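PDB 7C8Z: salicylate 5-hydroxylase, large oxygenase component, which hydroxylates salicylate at the ring 5-position to give gentisate, using a Rieske [2Fe-2S] cluster and a mononuclear iron. Local coordinates for residues D53-E58 with I344-H349; A65-Y70 with Y433-K438; F208-N213 with G317-V322; I331-Q334 with V339-R342. All coordinates share one frame; numbering follows the deposited sequence.

Contact 4 lies nearest the mononuclear iron: it is a hairpin of the catalytic sheet, and the side chain of R342 comes to about 7 Å from the metal. Contact 3 ties a helix end to the next strand of that sheet, its centre about 11 Å from that of contact 4, and the two share bonds between Q334 and 320-322. Contacts 1 and 2 hold helix 52-63 and the segment after it against the catalytic domain; their centres are about 13 Å apart, and E58 reaches W436. Y70, in segment 65-70 of contact 2, bonds to T341 of contact 4, whose strand 338-346 runs on into contact 1. Contacts 1 to 3 lie away from the metal sites.

Contact 1: residues D53-E58 with I344-H349; sequences DLYKRE and IQPNGH
Y55 reaches from helix 52-63 across the backbone that leaves strand 338-346, and nearly all of the contact is made along its length. At the root, Y55 CB lies 3.9 Å from H349 CB. With CG anti to the backbone N (chi1 168°), the ring swings off the helix and lies flat against the chain at G348 and H349. Y55 CG meets H349 N at 3.8 Å, and G348 C sits over the centre of the ring face. Further out, Y55 CE2 approaches G348 CA at 3.5 Å, and this CA makes a CH-pi contact with the ring. Glycine suits the place twice over: its phi of 70° is easy without a side chain, and its bare backbone can approach the aromatic face closely. Y55 CE1 comes to 3.7 Å from P346 CB, which meets the ring at its edge; the two side chains cross at about a right angle. Proline gives a rigid, apolar rim here at the end of the strand.

At the tip, the hydroxyl lies beside P346 CB and bonds to E90, whose same carboxylate oxygen, OE2, takes the N-H of G348. E90 belongs to the Rieske region, in the turn between strands 82-88 and 91-97. Back at the root, H349 is held through NE2 by E401 and through ND1 by E52, which would probably favour a protonated imidazole. Tyrosine therefore combines apolar packing with a polar end: its ring covers the glycine, while its hydroxyl and the glycine N-H share one glutamate oxygen, which joins the helix, the turn that follows strand 338-346 and the Rieske region.

Contact 2: residues A65-Y70 with Y433-K438; sequences ANHWCY and YDYWRK
The imidazole of H67 and the phenol of Y435 meet at their edges, H67 NE2 lying 2.6 Å from Y435 OH in a hydrogen bond that either could donate. Their planes are perpendicular, and they touch rim to rim with neither ring over the other's face. A chi1 of -177° points the phenol away from the backbone N of Y435 and sends it out from helix 427-440 to span a wide gap: even the nearest CA atoms, those of H67 and Y435, are 12.8 Å apart. Histidine suits the opposite end because it has two nitrogens to use. H67 ND1 donates to A65 O at 2.8 Å, which helps fix the ring's rotation, while the buried Y435 hydroxyl has a second bond from R272. L62 of helix 52-63 packs against both side chains.

Farther along helix 427-440, at its solvent side, the setting is looser: exposed K438 forms an intrahelical salt bridge with D434 one turn earlier, K438 NZ 2.9 Å from D434 OD2. The buried pair joins the loop entering strand 69-73, an outer strand of the sheet that includes Rieske-domain strands, to the C-terminal helix of the catalytic domain, the two-domain plan of ring-hydroxylating oxygenase alpha subunits.

Contact 3: residues F208-N213 with G317-V322; sequences FDRVFN and GGPTAV
R210, near the end of helix 196-211, lays its guanidinium against V322 and P319, both on the same side of its plane. V322 CG2 sits over the face, 3.4 Å from R210 NH1, while P319 CG lies beside it, 3.7 Å from R210 NE. Both residues are compact and apolar, well suited to lie against a flat cation without competing for its N-H groups. The carbonyl oxygen P319 O stands at the edge, close to the guanidinium plane and 3.0 Å from R210 NH2. The arginine chain runs extended from CG to NE, and its first torsion is also trans (chi1 171°), which carries the guanidinium from the helix to the sheet. Its polar end also looks past the two segments: NH1 bonds to the side-chain oxygen of Q334, and NE makes a weak bond to W316 O.

The partner chain is shaped by a classic beta bulge, T320 and A321 both facing S278, as strand 321-326 begins beside strand 274-278. Q334 NE2 bonds to T320 O, so one glutamine contacts both the arginine and the bulge. V322 also rests on I277 and Y207. On the helix side, the chain leaves helical geometry at F212, whose CD2 lies over the centre of one face of the F208 ring; V211 and F212 both pack on I332 of the neighbouring strand.

Contact 4: residues I331-Q334 with V339-R342; sequences IIQQ and VSTR
Q333 OE1 is gripped by three donors from the opposite strand: S340 OG at 2.5 Å, R342 NH2 at 2.8 Å and R342 NE at 3.2 Å. The NE bond lies in the carbonyl plane on a lone pair, whereas NH2 (43°) and the hydroxyl (62°) stand well above that plane. R342 presents its guanidinium side-on, two nitrogens to one oxygen, and the oxygen stays close to the guanidinium plane. A bend at chi2 (-126°) turns the glutamine amide so that OE1 meets S340 and R342; Q333 CB, placed by the strand, lies over one face of the guanidinium. Glutamine suits the place because its amide oxygen accepts from three donors while its NE2 can donate, weakly, to S338 O.

The frame is an antiparallel beta hairpin, strands 330-335 and 338-346, in the catalytic domain. I331 with R342 and Q333 with S340 are hydrogen-bonded pairs, R342 N to I331 O measuring 2.8 Å and Q333 N to S340 O 2.9 Å. Between them I332 and T341 form a non-hydrogen-bonded pair whose side chains lie side by side on the other face, I332 CG1 4.0 Å from T341 CG2. There the threonine hydroxyl bonds to Y70, and F212 also packs on T341. On the R342 face, I331 CG2 rests against R342 CD at 3.9 Å, and the arginine side chain comes to about 5 Å from that of D389, a ligand of the iron.

Contact 1: residues D53-E58 with I344-H349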
loop_
_atom_site.group_PDB
_atom_site.type_symbol
_atom_site.label_atom_id
_atom_site.label_comp_id
_atom_site.label_asym_id
_atom_site.label_seq_id
_atom_site.Cartn_x
_atom_site.Cartn_y
_atom_site.Cartn_z
ATOM N N ASP A 53 -2.095 4.909 22.620
ATOM C CA ASP A 53 -2.418 5.931 23.613
ATOM C C ASP A 53 -1.146 6.472 24.255
ATOM O O ASP A 53 -0.999 7.688 24.447
ATOM C CB ASP A 53 -3.369 5.362 24.667
ATOM C CG ASP A 53 -2.826 4.125 25.337
ATOM O OD1 ASP A 53 -2.221 3.284 24.645
ATOM O OD2 ASP A 53 -3.006 3.989 26.560
ATOM N N LEU A 54 -0.211 5.578 24.579
ATOM C CA LEU A 54 1.099 6.009 25.049
ATOM C C LEU A 54 1.796 6.883 24.015
ATOM O O LEU A 54 2.454 7.863 24.374
ATOM C CB LEU A 54 1.960 4.794 25.397
ATOM C CG LEU A 54 1.600 4.080 26.703
ATOM C CD1 LEU A 54 2.606 2.991 27.028
ATOM C CD2 LEU A 54 1.481 5.072 27.854
ATOM N N TYR A 55 1.654 6.558 22.724
ATOM C CA TYR A 55 2.327 7.348 21.692
ATOM C C TYR A 55 1.748 8.754 21.594
ATOM O O TYR A 55 2.491 9.728 21.438
ATOM C CB TYR A 55 2.237 6.648 20.337
ATOM C CG TYR A 55 2.664 7.538 19.192
ATOM C CD1 TYR A 55 4.002 7.844 18.991
ATOM C CD2 TYR A 55 1.730 8.080 18.316
ATOM C CE1 TYR A 55 4.401 8.663 17.949
ATOM C CE2 TYR A 55 2.119 8.902 17.272
ATOM C CZ TYR A 55 3.456 9.185 17.095
ATOM O OH TYR A 55 3.856 9.998 16.065
ATOM N N LYS A 56 0.423 8.879 21.682
ATOM C CA LYS A 56 -0.202 10.197 21.656
ATOM C C LYS A 56 0.167 10.999 22.893
ATOM O O LYS A 56 0.354 12.225 22.817
ATOM C CB LYS A 56 -1.719 10.075 21.525
ATOM C CG LYS A 56 -2.134 9.620 20.139
ATOM C CD LYS A 56 -3.587 9.215 20.098
ATOM C CE LYS A 56 -4.473 10.407 20.333
ATOM N NZ LYS A 56 -5.676 10.036 21.105
ATOM N N ARG A 57 0.252 10.336 24.059
ATOM C CA ARG A 57 0.732 11.045 25.239
ATOM C C ARG A 57 2.180 11.483 25.056
ATOM O O ARG A 57 2.579 12.550 25.538
ATOM C CB ARG A 57 0.583 10.171 26.472
ATOM C CG ARG A 57 0.773 10.938 27.768
ATOM C CD ARG A 57 0.905 10.013 28.962
ATOM N NE ARG A 57 -0.179 9.040 28.999
ATOM C CZ ARG A 57 -0.166 7.932 29.730
ATOM N NH1 ARG A 57 0.881 7.648 30.492
ATOM N NH2 ARG A 57 -1.201 7.107 29.693
ATOM N N GLU A 58 2.984 10.664 24.370
ATOM C CA GLU A 58 4.356 11.051 24.057
ATOM C C GLU A 58 4.383 12.297 23.189
ATOM O O GLU A 58 5.204 13.192 23.403
ATOM C CB GLU A 58 5.085 9.903 23.359
ATOM C CG GLU A 58 5.422 8.740 24.258
ATOM C CD GLU A 58 6.029 7.587 23.501
ATOM O OE1 GLU A 58 5.582 7.313 22.369
ATOM O OE2 GLU A 58 6.950 6.947 24.045
ATOM N N ILE A 344 14.262 12.943 13.818
ATOM C CA ILE A 344 13.228 11.934 14.043
ATOM C C ILE A 344 11.862 12.573 13.845
ATOM O O ILE A 344 11.551 13.600 14.458
ATOM C CB ILE A 344 13.337 11.332 15.453
ATOM C CG1 ILE A 344 14.651 10.583 15.632
ATOM C CG2 ILE A 344 12.167 10.387 15.722
ATOM C CD1 ILE A 344 14.809 10.032 17.011
ATOM N N GLN A 345 11.028 11.944 13.017
ATOM C CA GLN A 345 9.699 12.450 12.680
ATOM C C GLN A 345 8.718 11.301 12.865
ATOM O O GLN A 345 8.532 10.476 11.960
ATOM C CB GLN A 345 9.674 12.995 11.256
ATOM C CG GLN A 345 10.904 13.830 10.912
ATOM C CD GLN A 345 10.882 14.363 9.496
ATOM O OE1 GLN A 345 10.168 13.850 8.641
ATOM N NE2 GLN A 345 11.660 15.407 9.244
ATOM N N PRO A 346 8.081 11.207 14.027
ATOM C CA PRO A 346 7.275 10.019 14.326
ATOM C C PRO A 346 5.986 9.970 13.515
ATOM O O PRO A 346 5.437 10.994 13.101
ATOM C CB PRO A 346 6.986 10.160 15.826
ATOM C CG PRO A 346 7.053 11.642 16.078
ATOM C CD PRO A 346 8.093 12.178 15.136
ATOM N N ASN A 347 5.508 8.745 13.288
ATOM C CA ASN A 347 4.255 8.503 12.567
ATOM C C ASN A 347 3.630 7.254 13.188
ATOM O O ASN A 347 3.940 6.128 12.794
ATOM C CB ASN A 347 4.489 8.334 11.073
ATOM C CG ASN A 347 4.673 9.656 10.362
ATOM O OD1 ASN A 347 5.750 9.951 9.836
ATOM N ND2 ASN A 347 3.623 10.470 10.351
ATOM N N GLY A 348 2.764 7.468 14.169
ATOM C CA GLY A 348 2.186 6.365 14.911
ATOM C C GLY A 348 3.227 5.693 15.790
ATOM O O GLY A 348 4.422 5.973 15.731
ATOM N N HIS A 349 2.751 4.734 16.585
ATOM C CA HIS A 349 3.625 4.042 17.526
ATOM C C HIS A 349 4.612 3.109 16.839
ATOM O O HIS A 349 5.583 2.681 17.474
ATOM C CB HIS A 349 2.793 3.251 18.532
ATOM C CG HIS A 349 2.298 1.938 18.008
ATOM N ND1 HIS A 349 1.028 1.774 17.500
ATOM C CD2 HIS A 349 2.898 0.727 17.919
ATOM C CE1 HIS A 349 0.868 0.519 17.118
ATOM N NE2 HIS A 349 1.989 -0.137 17.361
#

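Contact 2: residues A65-Y70 with Y433-K438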
loop_
_atom_site.group_PDB
_atom_site.type_symbol
_atom_site.label_atom_id
_atom_site.label_comp_id
_atom_site.label_asym_id
_atom_site.label_seq_id
_atom_site.Cartn_x
_atom_site.Cartn_y
_atom_site.Cartn_z
ATOM N N ALA A 65 5.274 19.979 24.227
ATOM C CA ALA A 65 5.327 20.723 25.477
ATOM C C ALA A 65 6.657 20.470 26.170
ATOM O O ALA A 65 7.174 19.350 26.145
ATOM C CB ALA A 65 4.169 20.336 26.400
ATOM N N ASN A 66 7.204 21.525 26.776
ATOM C CA ASN A 66 8.367 21.455 27.660
ATOM C C ASN A 66 9.625 20.963 26.953
ATOM O O ASN A 66 10.576 20.531 27.611
ATOM C CB ASN A 66 8.085 20.572 28.882
ATOM C CG ASN A 66 7.043 21.170 29.805
ATOM O OD1 ASN A 66 5.966 20.604 29.989
ATOM N ND2 ASN A 66 7.357 22.325 30.392
ATOM N N HIS A 67 9.670 21.028 25.624
ATOM C CA HIS A 67 10.831 20.525 24.907
ATOM C C HIS A 67 11.090 21.374 23.676
ATOM O O HIS A 67 10.153 21.801 23.000
ATOM C CB HIS A 67 10.643 19.063 24.490
ATOM C CG HIS A 67 10.626 18.111 25.639
ATOM N ND1 HIS A 67 9.468 17.770 26.304
ATOM C CD2 HIS A 67 11.627 17.438 26.255
ATOM C CE1 HIS A 67 9.756 16.924 27.277
ATOM N NE2 HIS A 67 11.059 16.705 27.267
ATOM N N TRP A 68 12.368 21.600 23.392
ATOM C CA TRP A 68 12.790 22.155 22.118
ATOM C C TRP A 68 12.978 21.002 21.149
ATOM O O TRP A 68 13.660 20.023 21.468
ATOM C CB TRP A 68 14.095 22.940 22.251
ATOM C CG TRP A 68 14.013 24.157 23.107
ATOM C CD1 TRP A 68 14.400 24.263 24.407
ATOM C CD2 TRP A 68 13.540 25.453 22.720
ATOM N NE1 TRP A 68 14.189 25.543 24.859
ATOM C CE2 TRP A 68 13.663 26.293 23.841
ATOM C CE3 TRP A 68 13.021 25.981 21.534
ATOM C CZ2 TRP A 68 13.288 27.632 23.814
ATOM C CZ3 TRP A 68 12.649 27.311 21.508
ATOM C CH2 TRP A 68 12.783 28.122 22.642
ATOM N N CYS A 69 12.384 21.117 19.971
ATOM C CA CYS A 69 12.507 20.093 18.950
ATOM C C CYS A 69 13.186 20.698 17.731
ATOM O O CYS A 69 12.984 21.874 17.411
ATOM C CB CYS A 69 11.144 19.514 18.572
ATOM S SG CYS A 69 10.338 18.630 19.928
ATOM N N TYR A 70 14.010 19.892 17.077
ATOM C CA TYR A 70 14.831 20.363 15.971
ATOM C C TYR A 70 13.960 20.716 14.771
ATOM O O TYR A 70 13.021 19.990 14.429
ATOM C CB TYR A 70 15.844 19.279 15.595
ATOM C CG TYR A 70 16.708 19.571 14.393
ATOM C CD1 TYR A 70 17.881 20.301 14.521
ATOM C CD2 TYR A 70 16.370 19.090 13.134
ATOM C CE1 TYR A 70 18.682 20.557 13.428
ATOM C CE2 TYR A 70 17.164 19.346 12.034
ATOM C CZ TYR A 70 18.321 20.079 12.190
ATOM O OH TYR A 70 19.129 20.343 11.110
ATOM N N TYR A 433 14.619 6.095 30.176
ATOM C CA TYR A 433 13.330 5.570 30.603
ATOM C C TYR A 433 12.965 5.966 32.029
ATOM O O TYR A 433 11.778 5.982 32.359
ATOM C CB TYR A 433 13.295 4.061 30.397
ATOM C CG TYR A 433 13.014 3.766 28.947
ATOM C CD1 TYR A 433 11.723 3.869 28.439
ATOM C CD2 TYR A 433 14.042 3.448 28.069
ATOM C CE1 TYR A 433 11.456 3.628 27.106
ATOM C CE2 TYR A 433 13.786 3.202 26.732
ATOM C CZ TYR A 433 12.492 3.295 26.257
ATOM O OH TYR A 433 12.230 3.058 24.928
ATOM N N ASP A 434 13.938 6.326 32.867
ATOM C CA ASP A 434 13.611 7.039 34.099
ATOM C C ASP A 434 12.853 8.327 33.784
ATOM O O ASP A 434 11.756 8.576 34.314
ATOM C CB ASP A 434 14.894 7.326 34.885
ATOM C CG ASP A 434 14.653 8.158 36.133
ATOM O OD1 ASP A 434 14.208 7.593 37.154
ATOM O OD2 ASP A 434 14.922 9.378 36.097
ATOM N N TYR A 435 13.421 9.147 32.894
ATOM C CA TYR A 435 12.750 10.372 32.467
ATOM C C TYR A 435 11.397 10.070 31.834
ATOM O O TYR A 435 10.423 10.806 32.042
ATOM C CB TYR A 435 13.643 11.133 31.486
ATOM C CG TYR A 435 13.081 12.457 31.026
ATOM C CD1 TYR A 435 13.196 13.589 31.816
ATOM C CD2 TYR A 435 12.439 12.578 29.797
ATOM C CE1 TYR A 435 12.688 14.802 31.403
ATOM C CE2 TYR A 435 11.925 13.793 29.377
ATOM C CZ TYR A 435 12.055 14.900 30.187
ATOM O OH TYR A 435 11.554 16.120 29.795
ATOM N N TRP A 436 11.324 8.992 31.053
ATOM C CA TRP A 436 10.084 8.613 30.384
ATOM C C TRP A 436 8.989 8.293 31.394
ATOM O O TRP A 436 7.870 8.812 31.300
ATOM C CB TRP A 436 10.344 7.415 29.472
ATOM C CG TRP A 436 9.200 7.038 28.583
ATOM C CD1 TRP A 436 8.967 7.482 27.317
ATOM C CD2 TRP A 436 8.145 6.117 28.886
ATOM N NE1 TRP A 436 7.829 6.900 26.811
ATOM C CE2 TRP A 436 7.303 6.060 27.756
ATOM C CE3 TRP A 436 7.825 5.342 30.006
ATOM C CZ2 TRP A 436 6.164 5.259 27.712
ATOM C CZ3 TRP A 436 6.692 4.548 29.960
ATOM C CH2 TRP A 436 5.877 4.511 28.821
ATOM N N ARG A 437 9.301 7.442 32.376
ATOM C CA ARG A 437 8.327 7.114 33.410
ATOM C C ARG A 437 7.875 8.363 34.143
ATOM O O ARG A 437 6.677 8.536 34.404
ATOM C CB ARG A 437 8.920 6.117 34.408
ATOM C CG ARG A 437 9.339 4.786 33.822
ATOM C CD ARG A 437 9.515 3.753 34.918
ATOM N NE ARG A 437 8.261 3.497 35.622
ATOM C CZ ARG A 437 8.160 2.786 36.739
ATOM N NH1 ARG A 437 9.241 2.253 37.288
ATOM N NH2 ARG A 437 6.975 2.606 37.306
ATOM N N LYS A 438 8.813 9.263 34.454
ATOM C CA LYS A 438 8.447 10.469 35.190
ATOM C C LYS A 438 7.507 11.360 34.382
ATOM O O LYS A 438 6.477 11.818 34.891
ATOM C CB LYS A 438 9.710 11.222 35.602
ATOM C CG LYS A 438 10.466 10.504 36.697
ATOM C CD LYS A 438 11.800 11.148 37.006
ATOM C CE LYS A 438 12.526 10.356 38.083
ATOM N NZ LYS A 438 13.900 10.865 38.314
#

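Contact 3: residues F208-N213 with G317-V322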
loop_
_atom_site.group_PDB
_atom_site.type_symbol
_atom_site.label_atom_id
_atom_site.label_comp_id
_atom_site.label_asym_id
_atom_site.label_seq_id
_atom_site.Cartn_x
_atom_site.Cartn_y
_atom_site.Cartn_z
ATOM N N PHE A 208 27.298 20.279 21.924
ATOM C CA PHE A 208 26.495 20.991 20.935
ATOM C C PHE A 208 27.304 22.109 20.292
ATOM O O PHE A 208 27.430 22.179 19.066
ATOM C CB PHE A 208 25.226 21.549 21.586
ATOM C CG PHE A 208 24.306 22.264 20.622
ATOM C CD1 PHE A 208 24.563 23.570 20.221
ATOM C CD2 PHE A 208 23.178 21.631 20.124
ATOM C CE1 PHE A 208 23.719 24.223 19.334
ATOM C CE2 PHE A 208 22.329 22.280 19.241
ATOM C CZ PHE A 208 22.601 23.577 18.847
ATOM N N ASP A 209 27.848 23.008 21.119
ATOM C CA ASP A 209 28.673 24.097 20.609
ATOM C C ASP A 209 29.968 23.583 19.995
ATOM O O ASP A 209 30.542 24.237 19.122
ATOM C CB ASP A 209 28.966 25.090 21.731
ATOM C CG ASP A 209 27.702 25.687 22.322
ATOM O OD1 ASP A 209 26.660 25.691 21.631
ATOM O OD2 ASP A 209 27.744 26.152 23.478
ATOM N N ARG A 210 30.432 22.415 20.432
ATOM C CA ARG A 210 31.629 21.826 19.856
ATOM C C ARG A 210 31.429 21.523 18.378
ATOM O O ARG A 210 32.325 21.773 17.559
ATOM C CB ARG A 210 31.997 20.558 20.624
ATOM C CG ARG A 210 33.084 19.760 19.970
ATOM C CD ARG A 210 33.115 18.343 20.488
ATOM N NE ARG A 210 34.223 17.606 19.898
ATOM C CZ ARG A 210 34.088 16.714 18.925
ATOM N NH1 ARG A 210 32.887 16.446 18.437
ATOM N NH2 ARG A 210 35.153 16.088 18.441
ATOM N N VAL A 211 30.251 21.011 18.010
ATOM C CA VAL A 211 29.972 20.815 16.590
ATOM C C VAL A 211 29.582 22.135 15.935
ATOM O O VAL A 211 30.148 22.527 14.909
ATOM C CB VAL A 211 28.882 19.742 16.410
ATOM C CG1 VAL A 211 28.217 19.894 15.061
ATOM C CG2 VAL A 211 29.477 18.352 16.536
ATOM N N PHE A 212 28.609 22.838 16.515
ATOM C CA PHE A 212 28.159 24.133 16.005
ATOM C C PHE A 212 28.952 25.232 16.708
ATOM O O PHE A 212 28.484 25.880 17.646
ATOM C CB PHE A 212 26.662 24.297 16.218
ATOM C CG PHE A 212 25.838 23.188 15.631
ATOM C CD1 PHE A 212 25.683 23.072 14.258
ATOM C CD2 PHE A 212 25.207 22.267 16.452
ATOM C CE1 PHE A 212 24.921 22.053 13.715
ATOM C CE2 PHE A 212 24.440 21.246 15.915
ATOM C CZ PHE A 212 24.299 21.138 14.548
ATOM N N ASN A 213 30.184 25.443 16.243
ATOM C CA ASN A 213 31.124 26.316 16.934
ATOM C C ASN A 213 31.102 27.751 16.424
ATOM O O ASN A 213 32.032 28.511 16.712
ATOM C CB ASN A 213 32.545 25.754 16.835
ATOM C CG ASN A 213 33.127 25.849 15.428
ATOM O OD1 ASN A 213 32.454 26.260 14.479
ATOM N ND2 ASN A 213 34.397 25.481 15.294
ATOM N N GLY A 317 38.274 19.043 19.971
ATOM C CA GLY A 317 39.676 18.757 19.768
ATOM C C GLY A 317 40.018 17.797 20.898
ATOM O O GLY A 317 39.923 18.156 22.071
ATOM N N GLY A 318 40.374 16.562 20.557
ATOM C CA GLY A 318 40.740 15.555 21.529
ATOM C C GLY A 318 39.811 14.354 21.544
ATOM O O GLY A 318 40.268 13.208 21.537
ATOM N N PRO A 319 38.497 14.569 21.551
ATOM C CA PRO A 319 37.594 13.469 21.192
ATOM C C PRO A 319 37.536 13.321 19.681
ATOM O O PRO A 319 37.455 14.308 18.946
ATOM C CB PRO A 319 36.241 13.904 21.770
ATOM C CG PRO A 319 36.352 15.379 21.937
ATOM C CD PRO A 319 37.789 15.650 22.258
ATOM N N THR A 320 37.581 12.079 19.214
ATOM C CA THR A 320 37.482 11.825 17.783
ATOM C C THR A 320 36.049 11.609 17.310
ATOM O O THR A 320 35.762 11.838 16.128
ATOM C CB THR A 320 38.349 10.633 17.382
ATOM O OG1 THR A 320 38.243 9.611 18.376
ATOM C CG2 THR A 320 39.803 11.068 17.267
ATOM N N ALA A 321 35.147 11.166 18.187
ATOM C CA ALA A 321 33.760 10.965 17.788
ATOM C C ALA A 321 32.839 11.369 18.927
ATOM O O ALA A 321 33.101 11.040 20.089
ATOM C CB ALA A 321 33.491 9.505 17.390
ATOM N N VAL A 322 31.761 12.083 18.594
ATOM C CA VAL A 322 30.743 12.444 19.579
ATOM C C VAL A 322 29.361 12.280 18.953
ATOM O O VAL A 322 29.050 12.910 17.933
ATOM C CB VAL A 322 30.916 13.881 20.113
ATOM C CG1 VAL A 322 29.797 14.224 21.087
ATOM C CG2 VAL A 322 32.262 14.052 20.793
#

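Contact 4: residues I331-Q334 with V339-R342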
loop_
_atom_site.group_PDB
_atom_site.type_symbol
_atom_site.label_atom_id
_atom_site.label_comp_id
_atom_site.label_asym_id
_atom_site.label_seq_id
_atom_site.Cartn_x
_atom_site.Cartn_y
_atom_site.Cartn_z
ATOM N N ILE A 331 19.407 13.899 16.630
ATOM C CA ILE A 331 20.757 13.438 16.901
ATOM C C ILE A 331 21.717 14.348 16.152
ATOM O O ILE A 331 21.505 14.642 14.972
ATOM C CB ILE A 331 20.947 11.977 16.464
ATOM C CG1 ILE A 331 20.135 11.051 17.364
ATOM C CG2 ILE A 331 22.428 11.600 16.474
ATOM C CD1 ILE A 331 19.426 9.954 16.614
ATOM N N ILE A 332 22.771 14.789 16.829
ATOM C CA ILE A 332 23.880 15.487 16.198
ATOM C C ILE A 332 25.027 14.496 16.145
ATOM O O ILE A 332 25.506 14.025 17.185
ATOM C CB ILE A 332 24.275 16.763 16.959
ATOM C CG1 ILE A 332 23.303 17.900 16.644
ATOM C CG2 ILE A 332 25.681 17.186 16.583
ATOM C CD1 ILE A 332 22.011 17.841 17.424
ATOM N N GLN A 333 25.454 14.161 14.939
ATOM C CA GLN A 333 26.483 13.161 14.731
ATOM C C GLN A 333 27.757 13.856 14.293
ATOM O O GLN A 333 27.760 14.590 13.292
ATOM C CB GLN A 333 26.058 12.135 13.685
ATOM C CG GLN A 333 27.229 11.443 13.007
ATOM C CD GLN A 333 27.169 11.540 11.495
ATOM O OE1 GLN A 333 26.127 11.285 10.885
ATOM N NE2 GLN A 333 28.288 11.911 10.881
ATOM N N GLN A 334 28.829 13.626 15.046
ATOM C CA GLN A 334 30.182 13.859 14.573
ATOM C C GLN A 334 30.894 12.516 14.629
ATOM O O GLN A 334 31.248 12.034 15.712
ATOM C CB GLN A 334 30.909 14.914 15.408
ATOM C CG GLN A 334 32.327 15.207 14.929
ATOM C CD GLN A 334 33.354 14.269 15.540
ATOM O OE1 GLN A 334 33.300 13.965 16.735
ATOM N NE2 GLN A 334 34.293 13.800 14.723
ATOM N N VAL A 339 29.724 14.950 9.446
ATOM C CA VAL A 339 28.962 15.670 10.452
ATOM C C VAL A 339 27.568 15.941 9.896
ATOM O O VAL A 339 27.409 16.459 8.775
ATOM C CB VAL A 339 29.665 16.965 10.915
ATOM C CG1 VAL A 339 29.956 17.893 9.760
ATOM C CG2 VAL A 339 28.844 17.663 11.989
ATOM N N SER A 340 26.559 15.552 10.671
ATOM C CA SER A 340 25.188 15.582 10.190
ATOM C C SER A 340 24.249 15.753 11.371
ATOM O O SER A 340 24.610 15.503 12.522
ATOM C CB SER A 340 24.834 14.309 9.415
ATOM O OG SER A 340 24.633 13.220 10.300
ATOM N N THR A 341 23.041 16.210 11.075
ATOM C CA THR A 341 21.941 16.071 12.016
ATOM C C THR A 341 20.984 15.018 11.480
ATOM O O THR A 341 20.876 14.816 10.270
ATOM C CB THR A 341 21.204 17.395 12.276
ATOM O OG1 THR A 341 20.669 17.906 11.054
ATOM C CG2 THR A 341 22.141 18.430 12.887
ATOM N N ARG A 342 20.353 14.297 12.398
ATOM C CA ARG A 342 19.437 13.208 12.081
ATOM C C ARG A 342 18.132 13.489 12.810
ATOM O O ARG A 342 18.075 13.422 14.045
ATOM C CB ARG A 342 20.019 11.864 12.491
ATOM C CG ARG A 342 21.449 11.664 12.044
ATOM C CD ARG A 342 22.044 10.462 12.732
ATOM N NE ARG A 342 23.414 10.217 12.307
ATOM C CZ ARG A 342 24.113 9.150 12.666
ATOM N NH1 ARG A 342 23.561 8.237 13.457
ATOM N NH2 ARG A 342 25.359 8.993 12.232
#